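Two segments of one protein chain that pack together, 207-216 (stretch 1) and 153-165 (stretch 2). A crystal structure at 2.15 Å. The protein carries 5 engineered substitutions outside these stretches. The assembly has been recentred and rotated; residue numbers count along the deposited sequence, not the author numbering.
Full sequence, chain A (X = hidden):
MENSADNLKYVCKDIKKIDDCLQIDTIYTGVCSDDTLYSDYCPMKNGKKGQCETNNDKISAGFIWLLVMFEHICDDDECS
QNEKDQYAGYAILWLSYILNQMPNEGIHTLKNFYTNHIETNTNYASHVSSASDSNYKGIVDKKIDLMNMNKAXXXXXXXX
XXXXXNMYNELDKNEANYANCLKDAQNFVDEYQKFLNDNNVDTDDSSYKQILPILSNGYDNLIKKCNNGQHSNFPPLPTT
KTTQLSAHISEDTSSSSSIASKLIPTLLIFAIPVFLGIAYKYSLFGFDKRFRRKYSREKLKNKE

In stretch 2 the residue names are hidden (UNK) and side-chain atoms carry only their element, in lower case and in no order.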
# COMPACT_ATOMS: atom_id res chain seq x y z
N SER A 207 -17.96 -3.41 -2.69
CA SER A 207 -16.77 -2.57 -2.55
C SER A 207 -15.84 -3.09 -1.51
O SER A 207 -14.62 -2.97 -1.68
CB SER A 207 -17.16 -1.15 -2.17
OG SER A 207 -17.93 -0.61 -3.23
N TYR A 208 -16.39 -3.59 -0.39
CA TYR A 208 -15.53 -4.10 0.66
C TYR A 208 -14.83 -5.38 0.17
O TYR A 208 -13.63 -5.52 0.39
CB TYR A 208 -16.28 -4.32 1.97
CG TYR A 208 -15.30 -4.64 3.08
CD1 TYR A 208 -14.51 -3.64 3.64
CD2 TYR A 208 -15.09 -5.95 3.49
CE1 TYR A 208 -13.54 -3.94 4.60
CE2 TYR A 208 -14.14 -6.26 4.45
CZ TYR A 208 -13.37 -5.24 5.00
OH TYR A 208 -12.40 -5.51 5.94
N LYS A 209 -15.55 -6.25 -0.59
CA LYS A 209 -15.04 -7.51 -1.15
C LYS A 209 -13.82 -7.33 -2.04
O LYS A 209 -13.01 -8.26 -2.19
CB LYS A 209 -16.14 -8.29 -1.93
CG LYS A 209 -17.22 -9.04 -1.09
CD LYS A 209 -18.63 -8.95 -1.82
CE LYS A 209 -19.32 -10.20 -2.36
NZ LYS A 209 -20.65 -9.90 -3.01
N GLN A 210 -13.67 -6.14 -2.66
CA GLN A 210 -12.54 -5.86 -3.52
C GLN A 210 -11.32 -5.33 -2.78
O GLN A 210 -10.23 -5.38 -3.34
CB GLN A 210 -12.92 -4.92 -4.66
CG GLN A 210 -13.83 -5.55 -5.69
CD GLN A 210 -13.62 -4.95 -7.06
OE1 GLN A 210 -14.52 -4.32 -7.63
NE2 GLN A 210 -12.42 -5.11 -7.63
N ILE A 211 -11.48 -4.80 -1.55
CA ILE A 211 -10.28 -4.38 -0.77
C ILE A 211 -9.86 -5.47 0.24
O ILE A 211 -8.69 -5.60 0.53
CB ILE A 211 -10.41 -2.98 -0.12
CG1 ILE A 211 -11.52 -2.96 0.94
CG2 ILE A 211 -10.69 -1.98 -1.21
CD1 ILE A 211 -11.57 -1.69 1.76
N LEU A 212 -10.83 -6.28 0.71
CA LEU A 212 -10.59 -7.40 1.61
C LEU A 212 -9.40 -8.33 1.17
O LEU A 212 -8.61 -8.65 2.05
CB LEU A 212 -11.88 -8.19 1.81
CG LEU A 212 -11.82 -9.42 2.71
CD1 LEU A 212 -11.25 -9.08 4.08
CD2 LEU A 212 -13.20 -10.06 2.84
N PRO A 213 -9.21 -8.72 -0.12
CA PRO A 213 -8.06 -9.59 -0.47
C PRO A 213 -6.68 -9.13 -0.00
O PRO A 213 -5.81 -9.97 0.20
CB PRO A 213 -8.13 -9.69 -1.99
CG PRO A 213 -9.58 -9.54 -2.28
CD PRO A 213 -10.05 -8.48 -1.31
N ILE A 214 -6.46 -7.84 0.21
CA ILE A 214 -5.20 -7.31 0.73
C ILE A 214 -4.90 -7.97 2.12
O ILE A 214 -3.79 -8.45 2.37
CB ILE A 214 -5.32 -5.76 0.88
CG1 ILE A 214 -5.41 -5.05 -0.48
CG2 ILE A 214 -4.21 -5.20 1.75
CD1 ILE A 214 -5.98 -3.62 -0.39
N LEU A 215 -5.93 -8.01 2.99
CA LEU A 215 -5.78 -8.58 4.31
C LEU A 215 -5.96 -10.09 4.31
O LEU A 215 -5.22 -10.76 5.02
CB LEU A 215 -6.80 -7.96 5.28
CG LEU A 215 -6.78 -6.45 5.42
CD1 LEU A 215 -7.87 -5.98 6.39
CD2 LEU A 215 -5.41 -5.95 5.85
N SER A 216 -6.96 -10.63 3.57
CA SER A 216 -7.18 -12.07 3.61
C SER A 216 -6.03 -12.84 2.96
O SER A 216 -5.62 -13.84 3.54
CB SER A 216 -8.54 -12.48 3.06
OG SER A 216 -8.66 -12.13 1.70
N UNK A 153 -14.14 4.04 5.61
CA UNK A 153 -13.35 3.05 6.32
C UNK A 153 -11.89 2.97 5.88
O UNK A 153 -11.10 2.36 6.60
c UNK A 153 -13.98 1.63 6.33
c UNK A 153 -14.49 1.18 4.96
c UNK A 153 -13.66 0.23 4.30
c UNK A 153 -15.12 1.51 7.32
N UNK A 154 -11.52 3.53 4.73
CA UNK A 154 -10.13 3.40 4.23
C UNK A 154 -9.04 3.79 5.28
O UNK A 154 -8.14 2.97 5.47
c UNK A 154 -10.14 1.79 1.63
c UNK A 154 -9.92 4.09 2.85
c UNK A 154 -10.62 3.27 1.74
c UNK A 154 -8.43 4.27 2.52
N UNK A 155 -9.09 4.94 6.00
CA UNK A 155 -8.03 5.22 7.01
C UNK A 155 -7.89 4.15 8.11
O UNK A 155 -6.79 3.77 8.43
c UNK A 155 -9.24 7.21 6.51
c UNK A 155 -10.03 6.07 5.91
c UNK A 155 -8.44 6.58 7.58
N UNK A 156 -9.01 3.64 8.64
CA UNK A 156 -8.99 2.59 9.66
C UNK A 156 -8.58 1.23 9.06
O UNK A 156 -7.89 0.46 9.71
n UNK A 156 -13.73 5.24 12.97
c UNK A 156 -12.37 5.16 12.36
c UNK A 156 -10.34 2.49 10.38
c UNK A 156 -12.03 3.77 11.83
c UNK A 156 -10.60 3.71 11.24
N UNK A 157 -8.97 0.97 7.81
CA UNK A 157 -8.59 -0.27 7.12
C UNK A 157 -7.07 -0.29 6.93
O UNK A 157 -6.43 -1.34 7.09
c UNK A 157 -7.64 -2.55 3.18
c UNK A 157 -7.96 -1.46 3.99
c UNK A 157 -9.37 -3.81 4.19
c UNK A 157 -9.69 -2.73 5.01
c UNK A 157 -9.34 -0.36 5.77
c UNK A 157 -8.99 -1.54 4.90
c UNK A 157 -8.34 -3.72 3.30
N UNK A 158 -6.48 0.87 6.60
CA UNK A 158 -5.04 1.03 6.43
C UNK A 158 -4.28 0.74 7.72
O UNK A 158 -3.22 0.15 7.68
c UNK A 158 -3.25 2.58 5.51
o UNK A 158 0.79 2.70 4.41
c UNK A 158 -2.30 3.08 6.38
c UNK A 158 -2.82 2.07 4.30
c UNK A 158 -0.95 3.12 6.03
c UNK A 158 -4.70 2.45 5.93
c UNK A 158 -0.54 2.66 4.78
c UNK A 158 -1.47 2.14 3.92
N UNK A 159 -4.84 1.13 8.88
CA UNK A 159 -4.24 0.81 10.18
C UNK A 159 -4.18 -0.72 10.40
O UNK A 159 -3.19 -1.21 10.93
o UNK A 159 -3.55 3.36 11.07
o UNK A 159 -5.58 3.75 11.84
c UNK A 159 -4.69 2.97 11.42
c UNK A 159 -5.01 1.49 11.32
N UNK A 160 -5.20 -1.46 9.96
CA UNK A 160 -5.20 -2.92 10.03
C UNK A 160 -4.08 -3.47 9.11
O UNK A 160 -3.34 -4.36 9.51
c UNK A 160 -6.58 -5.02 9.69
c UNK A 160 -7.53 -3.20 12.02
c UNK A 160 -7.69 -2.89 10.55
c UNK A 160 -6.58 -3.49 9.65
N UNK A 161 -3.96 -2.92 7.90
CA UNK A 161 -2.93 -3.31 6.95
C UNK A 161 -1.53 -3.07 7.54
O UNK A 161 -0.62 -3.88 7.35
c UNK A 161 -2.01 -2.71 4.64
c UNK A 161 0.02 -3.10 2.79
c UNK A 161 -1.17 -1.68 4.29
c UNK A 161 -3.11 -2.51 5.64
c UNK A 161 -1.81 -3.95 4.05
c UNK A 161 -0.80 -4.14 3.13
c UNK A 161 -0.16 -1.88 3.36
N UNK A 162 -1.37 -1.95 8.25
CA UNK A 162 -0.13 -1.58 8.92
C UNK A 162 0.22 -2.61 10.00
O UNK A 162 1.38 -2.99 10.10
c UNK A 162 -0.27 -0.18 9.55
c UNK A 162 0.36 0.93 8.73
n UNK A 162 0.24 4.12 10.94
c UNK A 162 0.87 2.10 9.59
c UNK A 162 -0.22 2.81 10.37
N UNK A 163 -0.77 -3.07 10.78
CA UNK A 163 -0.59 -4.10 11.80
C UNK A 163 -0.15 -5.42 11.17
O UNK A 163 0.68 -6.13 11.74
o UNK A 163 -2.10 -3.21 13.43
c UNK A 163 -1.87 -4.32 12.59
N UNK A 164 -0.68 -5.74 9.98
CA UNK A 164 -0.28 -6.93 9.25
C UNK A 164 1.18 -6.76 8.79
O UNK A 164 1.97 -7.70 8.94
c UNK A 164 -0.91 -9.63 7.92
c UNK A 164 -0.88 -8.30 7.13
c UNK A 164 -1.90 -8.34 5.98
c UNK A 164 -1.20 -7.13 8.04
N UNK A 165 1.55 -5.57 8.29
CA UNK A 165 2.92 -5.25 7.86
C UNK A 165 3.92 -5.35 9.01
O UNK A 165 5.05 -5.77 8.79
c UNK A 165 2.99 -3.90 7.16
s UNK A 165 2.46 -3.94 5.43

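Position 153 carries four side-chain carbons, forked at the first, with one arm two carbons long whose end meets Tyr 208 and Ile 211; that branching is Ile 153. It precedes the helix, and its CA-to-CB bond points toward stretch 1. Its CD1 lies 3.8 Å from CD1 of Ile 211 and 4.0 Å from CD1 of Tyr 208, where it sits at the edge of the tyrosine ring.

Position 154 repeats the same pattern, four carbons forked at the first, with the end of the longer arm against Ile 211, and is Ile 154. Its CB points sideways, but the longer arm turns back, bringing CD1 within 3.8 Å of CD1 of Ile 211.

At 155 three carbons close a ring onto the backbone N without contact to stretch 1, which defines Pro 155. Position 156 has four carbons in a row ending in nitrogen, extended and out of reach of stretch 1, hence Lys 156.

Position 157 shows one carbon and then a ring of six carbons with no heteroatom, set among Tyr 208, Ile 211, Ile 214 and Leu 215: Phe 157. The ring enters the hole formed by these four residues. CD1 of Ile 211 stands over one face, 3.9 Å from the centroid of the Phe 157 ring and 9° off its normal, a CH-pi contact. CD1 of Ile 214 approaches the edge, 4.1 Å from CE2 of Phe 157, while CD1 of Leu 215 comes within 3.4 Å of CE1 of Phe 157. CZ of Phe 157 also reaches to 3.4 Å from the backbone O of Ile 211.

Position 158 has the same carbon skeleton plus one oxygen on the ring and makes no contact with stretch 1, its CB pointing away; it is Tyr 158. At 159, two carbons, the second bearing two oxygens and all out of reach, give Asp 159.

Position 160 has four carbons forked at the first, one arm two carbons long, and touches Leu 215: Ile 160. Its CB points toward stretch 1 although the end leads away, and the short arm makes the closest contact, CG2 lying 3.7 Å from CD1 of Leu 215.

Position 161 has one carbon and a bare six-carbon ring, touching Ile 214 and Leu 215: Phe 161. Its CD1 is 3.6 Å from CG2 of Ile 214, and CD2 of Leu 215 meets the ring's edge.

Position 162, four carbons in a row ending in nitrogen and without contact to stretch 1, is Lys 162; its NZ forms a long salt bridge, 3.9 Å, with OD1 of Asp 159. One carbon and one oxygen at 163, likewise without contact, give Ser 163. Position 164 has four carbons forked at the second, with an end carbon near Leu 215; it is Leu 164. Its CD2 lies 4.2 Å from CD2 of Leu 215. Position 165 has one carbon and then one sulfur, out of reach of stretch 1; it is Cys 165, covalently bonded to a group elsewhere in the structure.

The contact buries 488 Å² and contains no hydrogen bond between the stretches, so it rests on apolar packing. Two knobs interlock: Phe 157 enters stretch 1, and Leu 215 sits among Phe 157, Ile 160, Phe 161 and Leu 164. The nearest CA atoms close from 9.1 Å at Ile 211 and Phe 157 to 6.5 Å at Leu 215 and Phe 161.

Stretch 2 (153-165) IIPKFYDIFKSLC
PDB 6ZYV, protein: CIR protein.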